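Local structure of HTH-type transcriptional regulator ascG (Escherichia coli, 3BRQ) at residues D91-I96 with I104-R109; G23-N28 with R67-Y72; F41-M46 with E257-I262; C78-I83 with G264-M269. The protein represses the cryptic asc operon as a sequence-specific DNA-binding transcription factor of the LacI family. All blocks are in the same frame, centred on the assembly; numbering follows the deposited sequence.

Contact 1: D91-I96 with I104-R109; sequences DEIDDI and IMVLNR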
loop_
_atom_site.group_PDB
_atom_site.type_symbol
_atom_site.label_atom_id
_atom_site.label_comp_id
_atom_site.label_asym_id
_atom_site.label_seq_id
_atom_site.Cartn_x
_atom_site.Cartn_y
_atom_site.Cartn_z
ATOM N N ASP B 91 -11.748 -5.711 25.750
ATOM C CA ASP B 91 -12.473 -5.107 26.833
ATOM C C ASP B 91 -12.467 -3.602 26.755
ATOM O O ASP B 91 -13.475 -2.998 27.043
ATOM C CB ASP B 91 -11.906 -5.540 28.186
ATOM C CG ASP B 91 -12.130 -7.012 28.445
ATOM O OD1 ASP B 91 -13.135 -7.547 27.938
ATOM O OD2 ASP B 91 -11.314 -7.631 29.164
ATOM N N GLU B 92 -11.328 -3.000 26.420
ATOM C CA GLU B 92 -11.313 -1.536 26.211
ATOM C C GLU B 92 -12.289 -1.121 25.118
ATOM O O GLU B 92 -13.007 -0.137 25.260
ATOM C CB GLU B 92 -9.917 -1.038 25.887
ATOM C CG GLU B 92 -9.025 -1.012 27.119
ATOM C CD GLU B 92 -7.558 -0.668 26.809
ATOM O OE1 GLU B 92 -6.918 -1.313 25.953
ATOM O OE2 GLU B 92 -7.050 0.269 27.449
ATOM N N ILE B 93 -12.330 -1.882 24.029
ATOM C CA ILE B 93 -13.276 -1.611 22.958
ATOM C C ILE B 93 -14.732 -1.769 23.454
ATOM O O ILE B 93 -15.549 -0.893 23.200
ATOM C CB ILE B 93 -12.957 -2.431 21.680
ATOM C CG1 ILE B 93 -11.505 -2.125 21.196
ATOM C CG2 ILE B 93 -13.964 -2.062 20.559
ATOM C CD1 ILE B 93 -10.737 -3.309 20.465
ATOM N N ASP B 94 -15.038 -2.829 24.229
ATOM C CA ASP B 94 -16.390 -2.990 24.747
ATOM C C ASP B 94 -16.770 -1.770 25.627
ATOM O O ASP B 94 -17.900 -1.272 25.588
ATOM C CB ASP B 94 -16.533 -4.313 25.550
ATOM C CG ASP B 94 -16.832 -5.532 24.658
ATOM O OD1 ASP B 94 -17.693 -5.426 23.752
ATOM O OD2 ASP B 94 -16.216 -6.615 24.885
ATOM N N ASP B 95 -15.815 -1.275 26.407
ATOM C CA ASP B 95 -16.108 -0.153 27.303
ATOM C C ASP B 95 -16.387 1.093 26.490
ATOM O O ASP B 95 -17.312 1.854 26.793
ATOM C CB ASP B 95 -14.945 0.090 28.256
ATOM C CG ASP B 95 -14.888 -0.934 29.402
ATOM O OD1 ASP B 95 -15.861 -1.663 29.628
ATOM O OD2 ASP B 95 -13.840 -0.979 30.083
ATOM N N ILE B 96 -15.623 1.287 25.418
ATOM C CA ILE B 96 -15.880 2.431 24.555
ATOM C C ILE B 96 -17.306 2.383 24.040
ATOM O O ILE B 96 -18.032 3.374 24.158
ATOM C CB ILE B 96 -14.801 2.580 23.451
ATOM C CG1 ILE B 96 -13.515 3.136 24.064
ATOM C CG2 ILE B 96 -15.213 3.583 22.343
ATOM C CD1 ILE B 96 -12.274 2.595 23.458
ATOM N N ILE B 104 -20.860 2.621 17.092
ATOM C CA ILE B 104 -19.400 2.371 16.981
ATOM C C ILE B 104 -19.176 0.909 16.643
ATOM O O ILE B 104 -19.704 0.017 17.327
ATOM C CB ILE B 104 -18.594 2.737 18.260
ATOM C CG1 ILE B 104 -18.801 4.206 18.599
ATOM C CG2 ILE B 104 -17.050 2.426 18.071
ATOM C CD1 ILE B 104 -18.286 4.604 19.954
HETATM N N MSE B 105 -18.443 0.645 15.570
HETATM C CA MSE B 105 -18.147 -0.736 15.231
HETATM C C MSE B 105 -16.650 -0.966 15.089
HETATM O O MSE B 105 -15.929 -0.028 14.726
HETATM C CB MSE B 105 -18.901 -1.126 13.951
HETATM C CG MSE B 105 -20.411 -1.376 14.286
HETATM SE SE MSE B 105 -21.432 -2.062 12.818
HETATM C CE MSE B 105 -20.794 -3.858 12.671
ATOM N N VAL B 106 -16.211 -2.210 15.307
ATOM C CA VAL B 106 -14.791 -2.576 15.305
ATOM C C VAL B 106 -14.525 -3.547 14.156
ATOM O O VAL B 106 -15.308 -4.449 13.904
ATOM C CB VAL B 106 -14.323 -3.179 16.700
ATOM C CG1 VAL B 106 -15.037 -4.452 16.980
ATOM C CG2 VAL B 106 -12.802 -3.440 16.733
ATOM N N LEU B 107 -13.454 -3.277 13.411
ATOM C CA LEU B 107 -12.925 -4.126 12.351
ATOM C C LEU B 107 -11.686 -4.904 12.848
ATOM O O LEU B 107 -10.758 -4.312 13.439
ATOM C CB LEU B 107 -12.506 -3.218 11.164
ATOM C CG LEU B 107 -11.999 -3.920 9.888
ATOM C CD1 LEU B 107 -13.189 -4.658 9.185
ATOM C CD2 LEU B 107 -11.396 -2.888 8.927
ATOM N N ASN B 108 -11.634 -6.210 12.546
ATOM C CA ASN B 108 -10.419 -7.032 12.742
ATOM C C ASN B 108 -10.245 -7.534 14.177
ATOM O O ASN B 108 -9.179 -8.076 14.513
ATOM C CB ASN B 108 -9.123 -6.325 12.261
ATOM C CG ASN B 108 -7.970 -7.329 11.929
ATOM O OD1 ASN B 108 -6.803 -7.110 12.287
ATOM N ND2 ASN B 108 -8.298 -8.412 11.263
ATOM N N ARG B 109 -11.250 -7.336 15.036
ATOM C CA ARG B 109 -11.172 -7.816 16.429
ATOM C C ARG B 109 -12.562 -8.360 16.795
ATOM O O ARG B 109 -13.588 -7.772 16.421
ATOM C CB ARG B 109 -10.763 -6.691 17.413
ATOM C CG ARG B 109 -9.661 -5.695 16.928
ATOM C CD ARG B 109 -8.195 -6.281 16.929
ATOM N NE ARG B 109 -7.936 -6.713 18.288
ATOM C CZ ARG B 109 -7.463 -5.918 19.251
ATOM N NH1 ARG B 109 -7.055 -4.689 18.940
ATOM N NH2 ARG B 109 -7.310 -6.388 20.512
#
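I93 and I96, one helical turn apart, rest on V106 and I104, alternate residues of a parallel strand, both turned toward the helix. In I93 the branch methyl does the touching: CG2 stands anti to the backbone N (CG1 at chi1 -57°) and lies 4.0 Å from V106 CB. I96 uses the same methyl, its CG2 reaching I104 CD1 at 4.0 Å, and in both pairs the side chains cross at about a right angle. Beta-branched residues suit both partners, since V106 and I104 favour extended backbone while I93 and I96 offer the sheet a methyl close to the helix backbone. This half is buried and purely apolar. Toward the strand's C-terminal end the fit is looser: I93 CD1 sits over one face of the R109 guanidinium, 4.2 Å above its plane and displaced toward the rim. Its NH1 bonds to the carbonyl oxygens of L88 and P85, which should limit the turning of this partly exposed arginine; its side chain is about 6 Å from a bound sulfate. On the helix's solvent side D91 and D95 suit an exposed surface, and E92 forms a salt bridge to R67 of the adjacent helix. The contact closes the beta-alpha-beta unit of strand 80-84, helix 90-98 and strand 104-107, with helix 63-75 beside it on the same sheet face.

Contact 2: G23-N28 with R67-Y72; sequences GLVVTN and RQAIQY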
loop_
_atom_site.group_PDB
_atom_site.type_symbol
_atom_site.label_atom_id
_atom_site.label_comp_id
_atom_site.label_asym_id
_atom_site.label_seq_id
_atom_site.Cartn_x
_atom_site.Cartn_y
_atom_site.Cartn_z
ATOM N N GLY B 23 -16.974 8.286 10.650
ATOM C CA GLY B 23 -15.612 8.431 11.149
ATOM C C GLY B 23 -14.848 7.130 11.127
ATOM O O GLY B 23 -15.355 6.068 11.592
ATOM N N LEU B 24 -13.610 7.183 10.644
ATOM C CA LEU B 24 -12.733 6.009 10.641
ATOM C C LEU B 24 -11.507 6.287 11.504
ATOM O O LEU B 24 -10.906 7.362 11.384
ATOM C CB LEU B 24 -12.254 5.696 9.221
ATOM C CG LEU B 24 -13.182 4.919 8.287
ATOM C CD1 LEU B 24 -14.670 5.063 8.601
ATOM C CD2 LEU B 24 -12.878 5.279 6.814
ATOM N N VAL B 25 -11.130 5.327 12.366
ATOM C CA VAL B 25 -9.901 5.481 13.193
ATOM C C VAL B 25 -9.008 4.281 12.808
ATOM O O VAL B 25 -9.451 3.141 12.915
ATOM C CB VAL B 25 -10.176 5.405 14.743
ATOM C CG1 VAL B 25 -8.832 5.433 15.519
ATOM C CG2 VAL B 25 -10.951 6.587 15.187
ATOM N N VAL B 26 -7.785 4.528 12.359
ATOM C CA VAL B 26 -6.869 3.485 11.901
ATOM C C VAL B 26 -5.465 3.834 12.410
ATOM O O VAL B 26 -5.027 4.985 12.341
ATOM C CB VAL B 26 -6.850 3.325 10.384
ATOM C CG1 VAL B 26 -5.849 2.265 9.940
ATOM C CG2 VAL B 26 -8.255 2.980 9.863
ATOM N N THR B 27 -4.826 2.833 13.038
ATOM C CA THR B 27 -3.474 2.967 13.590
ATOM C C THR B 27 -2.435 3.209 12.473
ATOM O O THR B 27 -2.520 2.646 11.367
ATOM C CB THR B 27 -3.135 1.719 14.495
ATOM O OG1 THR B 27 -4.211 1.541 15.450
ATOM C CG2 THR B 27 -1.912 1.959 15.338
ATOM N N ASN B 28 -1.426 4.010 12.780
ATOM C CA ASN B 28 -0.342 4.334 11.857
ATOM C C ASN B 28 0.737 3.226 11.872
ATOM O O ASN B 28 1.851 3.400 12.371
ATOM C CB ASN B 28 0.248 5.699 12.242
ATOM C CG ASN B 28 1.334 6.169 11.277
ATOM O OD1 ASN B 28 1.163 6.118 10.091
ATOM N ND2 ASN B 28 2.461 6.600 11.812
ATOM N N ARG B 67 -7.972 5.388 21.457
ATOM C CA ARG B 67 -9.081 5.920 22.222
ATOM C C ARG B 67 -9.309 7.453 22.048
ATOM O O ARG B 67 -10.446 7.897 21.813
ATOM C CB ARG B 67 -8.849 5.553 23.675
ATOM C CG ARG B 67 -9.867 6.023 24.647
ATOM C CD ARG B 67 -9.231 5.987 26.049
ATOM N NE ARG B 67 -9.331 4.650 26.583
ATOM C CZ ARG B 67 -8.334 3.798 26.825
ATOM N NH1 ARG B 67 -7.056 4.106 26.616
ATOM N NH2 ARG B 67 -8.646 2.600 27.311
ATOM N N GLN B 68 -8.228 8.237 22.107
ATOM C CA GLN B 68 -8.351 9.671 21.938
ATOM C C GLN B 68 -8.848 10.031 20.537
ATOM O O GLN B 68 -9.545 11.026 20.364
ATOM C CB GLN B 68 -7.012 10.389 22.164
ATOM C CG GLN B 68 -6.605 10.409 23.635
ATOM C CD GLN B 68 -5.173 10.904 23.815
ATOM O OE1 GLN B 68 -4.525 11.352 22.837
ATOM N NE2 GLN B 68 -4.660 10.822 25.064
ATOM N N ALA B 69 -8.464 9.250 19.544
ATOM C CA ALA B 69 -8.872 9.527 18.121
ATOM C C ALA B 69 -10.383 9.267 17.936
ATOM O O ALA B 69 -11.075 9.978 17.204
ATOM C CB ALA B 69 -8.072 8.630 17.181
ATOM N N ILE B 70 -10.907 8.265 18.672
ATOM C CA ILE B 70 -12.327 7.986 18.667
ATOM C C ILE B 70 -13.080 9.196 19.235
ATOM O O ILE B 70 -13.945 9.742 18.572
ATOM C CB ILE B 70 -12.683 6.642 19.441
ATOM C CG1 ILE B 70 -12.202 5.417 18.629
ATOM C CG2 ILE B 70 -14.243 6.569 19.771
ATOM C CD1 ILE B 70 -12.012 4.118 19.467
ATOM N N GLN B 71 -12.735 9.620 20.452
ATOM C CA GLN B 71 -13.316 10.834 21.056
ATOM C C GLN B 71 -13.177 12.080 20.228
ATOM O O GLN B 71 -14.100 12.894 20.195
ATOM C CB GLN B 71 -12.698 11.124 22.414
ATOM C CG GLN B 71 -13.520 12.134 23.204
ATOM C CD GLN B 71 -14.958 11.653 23.449
ATOM O OE1 GLN B 71 -15.167 10.564 23.990
ATOM N NE2 GLN B 71 -15.948 12.474 23.063
ATOM N N TYR B 72 -12.003 12.275 19.636
ATOM C CA TYR B 72 -11.788 13.380 18.725
ATOM C C TYR B 72 -12.869 13.379 17.665
ATOM O O TYR B 72 -13.510 14.397 17.446
ATOM C CB TYR B 72 -10.400 13.304 18.093
ATOM C CG TYR B 72 -10.080 14.408 17.096
ATOM C CD1 TYR B 72 -10.092 15.760 17.481
ATOM C CD2 TYR B 72 -9.781 14.109 15.775
ATOM C CE1 TYR B 72 -9.798 16.784 16.561
ATOM C CE2 TYR B 72 -9.482 15.143 14.842
ATOM C CZ TYR B 72 -9.495 16.473 15.256
ATOM O OH TYR B 72 -9.219 17.506 14.344
#
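Two residues beyond V25, whose methyls meet A69 and I70, the hydroxyl oxygen OG1 of T27 is gripped twice: by a hydrogen bond with the carboxylate OE2 of E66 on helix 63-75, and by a weak one from the backbone N of R86. Between the two segments themselves the contact is apolar. V25 divides its fork between two neighbouring residues of the helix, CG1 anti to the backbone N (chi1 174°) and 3.7 Å from A69 CB. The other methyl, CG2, lies 3.8 Å from I70 CG1, and these two side chains cross at about a right angle. Alanine suits the point of nearest approach, where its single methyl lets the CA atoms of V25 and A69 come to 6.5 Å. Helix 63-75 is the connection of a beta-alpha-beta crossover from strand 53-60 to strand 80-84, and because strand 21-27 lies between those two in the parallel sheet, the helix passes over it. I70 also leans toward strand 80-84, its CD1 3.7 Å from CD1 of I83. Where the helix nears the dimer partner, the Y72 hydroxyl hydrogen-bonds to OG1 of T21 of the second subunit.

Contact 3: F41-M46 with E257-I262; sequences FHAARM and EMIQEI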
loop_
_atom_site.group_PDB
_atom_site.type_symbol
_atom_site.label_atom_id
_atom_site.label_comp_id
_atom_site.label_asym_id
_atom_site.label_seq_id
_atom_site.Cartn_x
_atom_site.Cartn_y
_atom_site.Cartn_z
ATOM N N PHE B 41 -10.513 2.634 0.371
ATOM C CA PHE B 41 -11.139 2.818 -0.934
ATOM C C PHE B 41 -12.584 2.365 -0.891
ATOM O O PHE B 41 -13.476 3.074 -1.356
ATOM C CB PHE B 41 -10.394 2.045 -2.019
ATOM C CG PHE B 41 -11.077 2.126 -3.370
ATOM C CD1 PHE B 41 -11.221 3.354 -4.005
ATOM C CD2 PHE B 41 -11.630 0.989 -3.954
ATOM C CE1 PHE B 41 -11.884 3.470 -5.252
ATOM C CE2 PHE B 41 -12.311 1.079 -5.188
ATOM C CZ PHE B 41 -12.423 2.344 -5.850
ATOM N N HIS B 42 -12.827 1.188 -0.311
ATOM C CA HIS B 42 -14.185 0.667 -0.270
ATOM C C HIS B 42 -15.052 1.352 0.770
ATOM O O HIS B 42 -16.237 1.538 0.541
ATOM C CB HIS B 42 -14.207 -0.851 -0.100
ATOM C CG HIS B 42 -13.631 -1.582 -1.268
ATOM N ND1 HIS B 42 -14.291 -1.688 -2.472
ATOM C CD2 HIS B 42 -12.450 -2.224 -1.425
ATOM C CE1 HIS B 42 -13.539 -2.366 -3.324
ATOM N NE2 HIS B 42 -12.417 -2.702 -2.710
ATOM N N ALA B 43 -14.497 1.689 1.932
ATOM C CA ALA B 43 -15.205 2.596 2.845
ATOM C C ALA B 43 -15.616 3.931 2.197
ATOM O O ALA B 43 -16.755 4.353 2.334
ATOM C CB ALA B 43 -14.388 2.861 4.114
ATOM N N ALA B 44 -14.676 4.588 1.532
ATOM C CA ALA B 44 -14.922 5.906 0.888
ATOM C C ALA B 44 -15.961 5.762 -0.187
ATOM O O ALA B 44 -16.901 6.514 -0.236
ATOM C CB ALA B 44 -13.633 6.484 0.245
ATOM N N ARG B 45 -15.776 4.782 -1.057
ATOM C CA ARG B 45 -16.791 4.502 -2.061
ATOM C C ARG B 45 -18.191 4.261 -1.443
ATOM O O ARG B 45 -19.178 4.847 -1.881
ATOM C CB ARG B 45 -16.329 3.335 -2.935
ATOM C CG ARG B 45 -16.709 3.479 -4.377
ATOM C CD ARG B 45 -16.020 4.672 -5.047
ATOM N NE ARG B 45 -16.802 5.123 -6.206
ATOM C CZ ARG B 45 -16.351 5.206 -7.463
ATOM N NH1 ARG B 45 -15.090 4.877 -7.755
ATOM N NH2 ARG B 45 -17.166 5.631 -8.441
HETATM N N MSE B 46 -18.277 3.465 -0.384
HETATM C CA MSE B 46 -19.587 3.151 0.164
HETATM C C MSE B 46 -20.252 4.382 0.779
HETATM O O MSE B 46 -21.440 4.639 0.557
HETATM C CB MSE B 46 -19.474 2.053 1.218
HETATM C CG MSE B 46 -19.833 0.660 0.742
HETATM SE SE MSE B 46 -21.196 -0.027 1.960
HETATM C CE MSE B 46 -22.691 1.084 1.305
ATOM N N GLU B 257 -15.523 -7.383 0.918
ATOM C CA GLU B 257 -16.693 -7.871 1.632
ATOM C C GLU B 257 -16.723 -7.370 3.039
ATOM O O GLU B 257 -17.783 -6.972 3.542
ATOM C CB GLU B 257 -16.725 -9.402 1.652
ATOM C CG GLU B 257 -16.989 -10.056 0.292
ATOM C CD GLU B 257 -15.752 -10.176 -0.631
ATOM O OE1 GLU B 257 -14.594 -9.831 -0.248
ATOM O OE2 GLU B 257 -15.964 -10.641 -1.780
HETATM N N MSE B 258 -15.574 -7.425 3.712
HETATM C CA MSE B 258 -15.542 -7.069 5.123
HETATM C C MSE B 258 -15.883 -5.590 5.332
HETATM O O MSE B 258 -16.550 -5.249 6.308
HETATM C CB MSE B 258 -14.163 -7.367 5.721
HETATM C CG MSE B 258 -14.052 -8.819 6.234
HETATM SE SE MSE B 258 -12.226 -9.214 6.666
HETATM C CE MSE B 258 -12.311 -8.543 8.424
ATOM N N ILE B 259 -15.426 -4.746 4.404
ATOM C CA ILE B 259 -15.569 -3.284 4.499
ATOM C C ILE B 259 -16.995 -2.863 4.196
ATOM O O ILE B 259 -17.553 -1.972 4.853
ATOM C CB ILE B 259 -14.551 -2.548 3.589
ATOM C CG1 ILE B 259 -13.159 -2.742 4.163
ATOM C CG2 ILE B 259 -14.736 -1.037 3.640
ATOM C CD1 ILE B 259 -13.123 -2.475 5.724
ATOM N N GLN B 260 -17.578 -3.537 3.212
ATOM C CA GLN B 260 -18.944 -3.290 2.803
ATOM C C GLN B 260 -19.891 -3.722 3.906
ATOM O O GLN B 260 -20.902 -3.051 4.150
ATOM C CB GLN B 260 -19.252 -4.034 1.523
ATOM C CG GLN B 260 -18.551 -3.461 0.287
ATOM C CD GLN B 260 -18.789 -4.319 -0.948
ATOM O OE1 GLN B 260 -19.378 -5.394 -0.857
ATOM N NE2 GLN B 260 -18.324 -3.844 -2.120
ATOM N N GLU B 261 -19.562 -4.806 4.591
ATOM C CA GLU B 261 -20.329 -5.192 5.783
ATOM C C GLU B 261 -20.306 -4.162 6.903
ATOM O O GLU B 261 -21.341 -3.676 7.312
ATOM C CB GLU B 261 -19.840 -6.510 6.360
ATOM C CG GLU B 261 -20.739 -7.009 7.451
ATOM C CD GLU B 261 -22.016 -7.638 6.894
ATOM O OE1 GLU B 261 -22.309 -7.532 5.666
ATOM O OE2 GLU B 261 -22.712 -8.269 7.696
ATOM N N ILE B 262 -19.129 -3.876 7.461
ATOM C CA ILE B 262 -19.043 -2.887 8.548
ATOM C C ILE B 262 -19.521 -1.487 8.145
ATOM O O ILE B 262 -20.227 -0.831 8.891
ATOM C CB ILE B 262 -17.587 -2.843 9.148
ATOM C CG1 ILE B 262 -17.627 -2.269 10.590
ATOM C CG2 ILE B 262 -16.630 -2.107 8.196
ATOM C CD1 ILE B 262 -16.295 -2.464 11.305
#
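The helical segments 41-46 and 257-262 cross at -39° with axes 8.9 Å apart, nearest at A43 and I259, whose CA atoms are 6.1 Å apart. The branch methyl CG2 of I259, held anti to the backbone N (CG1 at chi1 -69°), enters against the backbone of the other helix and comes within 3.2 Å of A43 N, a short approach. The same CG2 has H42 CB on one flank at 3.8 Å and A43 CB at 3.9 Å; alanine suits this spot because its small side chain leaves the backbone accessible to the methyl. The parent helices 36-49 and 255-270 cover one face of the N-terminal parallel sheet, as in the LacI and periplasmic-binding-protein fold, where the late helix 255-270 returns to the first subdomain. Beneath them I259 CD1 packs on L107 CD2 of strand 104-107. Farther along, the selenomethionine M46, bent at chi2 and chi3, lays its SE 3.7 Å from the carbonyl O of Q260, whose polar side chain suits a position exposed to solvent. The H42 ring turns one face to F41, with F41 CD2 standing 3.9 Å above the plane of the H42 ring, over its centre; F41 also meets the ring of H32 of the second subunit.

Contact 4: C78-I83 with G264-M269; sequences CDAIMI and GRLIFM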
loop_
_atom_site.group_PDB
_atom_site.type_symbol
_atom_site.label_atom_id
_atom_site.label_comp_id
_atom_site.label_asym_id
_atom_site.label_seq_id
_atom_site.Cartn_x
_atom_site.Cartn_y
_atom_site.Cartn_z
ATOM N N CYS B 78 -18.917 13.321 14.197
ATOM C CA CYS B 78 -19.186 12.075 13.471
ATOM C C CYS B 78 -20.384 11.347 14.068
ATOM O O CYS B 78 -20.509 11.213 15.286
ATOM C CB CYS B 78 -17.974 11.145 13.457
ATOM S SG CYS B 78 -16.668 11.828 12.457
ATOM N N ASP B 79 -21.250 10.858 13.191
ATOM C CA ASP B 79 -22.504 10.195 13.584
ATOM C C ASP B 79 -22.327 8.695 13.885
ATOM O O ASP B 79 -23.079 8.136 14.658
ATOM C CB ASP B 79 -23.536 10.422 12.482
ATOM C CG ASP B 79 -23.730 11.919 12.175
ATOM O OD1 ASP B 79 -24.484 12.549 12.924
ATOM O OD2 ASP B 79 -23.084 12.473 11.250
ATOM N N ALA B 80 -21.311 8.071 13.274
ATOM C CA ALA B 80 -20.933 6.678 13.507
ATOM C C ALA B 80 -19.418 6.527 13.391
ATOM O O ALA B 80 -18.766 7.257 12.606
ATOM C CB ALA B 80 -21.583 5.787 12.470
ATOM N N ILE B 81 -18.859 5.542 14.111
ATOM C CA ILE B 81 -17.400 5.321 14.043
ATOM C C ILE B 81 -17.061 3.875 13.642
ATOM O O ILE B 81 -17.675 2.918 14.137
ATOM C CB ILE B 81 -16.743 5.676 15.403
ATOM C CG1 ILE B 81 -17.139 7.096 15.838
ATOM C CG2 ILE B 81 -15.166 5.521 15.376
ATOM C CD1 ILE B 81 -16.317 8.143 15.072
HETATM N N MSE B 82 -16.098 3.705 12.747
HETATM C CA MSE B 82 -15.478 2.378 12.542
HETATM C C MSE B 82 -14.092 2.457 13.147
HETATM O O MSE B 82 -13.280 3.247 12.686
HETATM C CB MSE B 82 -15.336 2.018 11.060
HETATM C CG MSE B 82 -14.669 0.588 10.859
HETATM SE SE MSE B 82 -13.739 0.390 9.185
HETATM C CE MSE B 82 -12.146 1.481 9.669
ATOM N N ILE B 83 -13.808 1.637 14.173
ATOM C CA ILE B 83 -12.437 1.617 14.721
ATOM C C ILE B 83 -11.681 0.385 14.174
ATOM O O ILE B 83 -12.183 -0.717 14.231
ATOM C CB ILE B 83 -12.421 1.745 16.274
ATOM C CG1 ILE B 83 -11.045 1.446 16.888
ATOM C CG2 ILE B 83 -13.387 0.794 16.930
ATOM C CD1 ILE B 83 -10.042 2.611 16.698
ATOM N N GLY B 264 -21.581 -0.745 5.636
ATOM C CA GLY B 264 -23.012 -0.882 5.316
ATOM C C GLY B 264 -23.855 -0.954 6.591
ATOM O O GLY B 264 -24.887 -0.262 6.704
ATOM N N ARG B 265 -23.407 -1.763 7.551
ATOM C CA ARG B 265 -24.064 -1.806 8.852
ATOM C C ARG B 265 -24.075 -0.487 9.607
ATOM O O ARG B 265 -25.089 -0.144 10.208
ATOM C CB ARG B 265 -23.491 -2.917 9.726
ATOM C CG ARG B 265 -23.859 -4.307 9.199
ATOM C CD ARG B 265 -23.750 -5.323 10.316
ATOM N NE ARG B 265 -23.558 -6.710 9.859
ATOM C CZ ARG B 265 -23.167 -7.717 10.661
ATOM N NH1 ARG B 265 -22.912 -7.490 11.959
ATOM N NH2 ARG B 265 -23.008 -8.954 10.174
ATOM N N LEU B 266 -22.966 0.263 9.602
ATOM C CA LEU B 266 -22.942 1.563 10.307
ATOM C C LEU B 266 -23.946 2.513 9.704
ATOM O O LEU B 266 -24.662 3.182 10.439
ATOM C CB LEU B 266 -21.531 2.194 10.317
ATOM C CG LEU B 266 -20.499 1.580 11.265
ATOM C CD1 LEU B 266 -19.044 2.115 10.959
ATOM C CD2 LEU B 266 -20.884 1.808 12.733
ATOM N N ILE B 267 -24.016 2.564 8.363
ATOM C CA ILE B 267 -25.001 3.394 7.685
ATOM C C ILE B 267 -26.423 2.875 7.933
ATOM O O ILE B 267 -27.334 3.663 8.159
ATOM C CB ILE B 267 -24.724 3.472 6.160
ATOM C CG1 ILE B 267 -23.418 4.233 5.908
ATOM C CG2 ILE B 267 -25.906 4.134 5.411
ATOM C CD1 ILE B 267 -22.900 4.104 4.442
ATOM N N PHE B 268 -26.610 1.557 7.903
ATOM C CA PHE B 268 -27.882 0.965 8.365
ATOM C C PHE B 268 -28.315 1.548 9.724
ATOM O O PHE B 268 -29.458 2.015 9.859
ATOM C CB PHE B 268 -27.815 -0.585 8.387
ATOM C CG PHE B 268 -29.160 -1.262 8.646
ATOM C CD1 PHE B 268 -30.333 -0.770 8.077
ATOM C CD2 PHE B 268 -29.243 -2.367 9.495
ATOM C CE1 PHE B 268 -31.594 -1.383 8.325
ATOM C CE2 PHE B 268 -30.486 -2.993 9.750
ATOM C CZ PHE B 268 -31.659 -2.495 9.150
HETATM N N MSE B 269 -27.413 1.556 10.713
HETATM C CA MSE B 269 -27.737 2.090 12.077
HETATM C C MSE B 269 -28.222 3.558 12.030
HETATM O O MSE B 269 -29.228 3.933 12.640
HETATM C CB MSE B 269 -26.519 2.027 13.015
HETATM C CG MSE B 269 -25.942 0.670 13.275
HETATM SE SE MSE B 269 -27.296 -0.622 13.617
HETATM C CE MSE B 269 -26.337 -2.142 12.810
#
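L266 carries the whole contact, pushing its forked end between A80 and M82 on the strand. One methyl, CD1, lies 3.7 Å from M82 CB, while the other, CD2, lies 4.0 Å from A80 CB. Between them both methyls rest against the carbonyl of I81, with CD1 3.6 Å from its O. That oxygen is not left wanting by the apolar cover, since M105 N of the neighbouring strand makes a probable hydrogen bond with it. With CG anti to its carbonyl carbon (chi1 -75°), the leucine points its fork at the strand, and A80 suits the receiving site because its short methyl lets the helix come close. M82 keeps only CB for L266; the CG of this selenomethionine turns to I262 CD1, a turn and more earlier on the same helix. Further out, CG of M105 flanks L266 CD2 at 3.6 Å, and L22 of strand 21-27 borders the leucine too. The side chain of I81 points away, to L73 and L74 of helix 63-75 and to I104 of the neighbouring strand. The helical segment 264-269 runs nearly antiparallel to strand 80-83, at 159°, the packing of a helix on the central strand of a three-layer alpha/beta/alpha sandwich.

Contacts 1, 2 and 4 are buried helix-on-sheet packings around one parallel sheet. The first two share the face covered by helices 63-75 and 90-98, and meet where I96 CG2 approaches I70 CG2 at 4.1 Å. Contact 4 covers the other face, and contact 3 joins two helices within that same layer; both use helix 255-270. Backbone bonding between neighbouring strands ties contact 2 to contact 4, which meet at G23 and M82. Mostly isoleucine, valine, leucine and alanine serve the buried contacts. Contact 3 is only partly buried and brings in histidine and glutamine, while contacts 2 and 3 also reach the second subunit, where polar and aromatic groups take over.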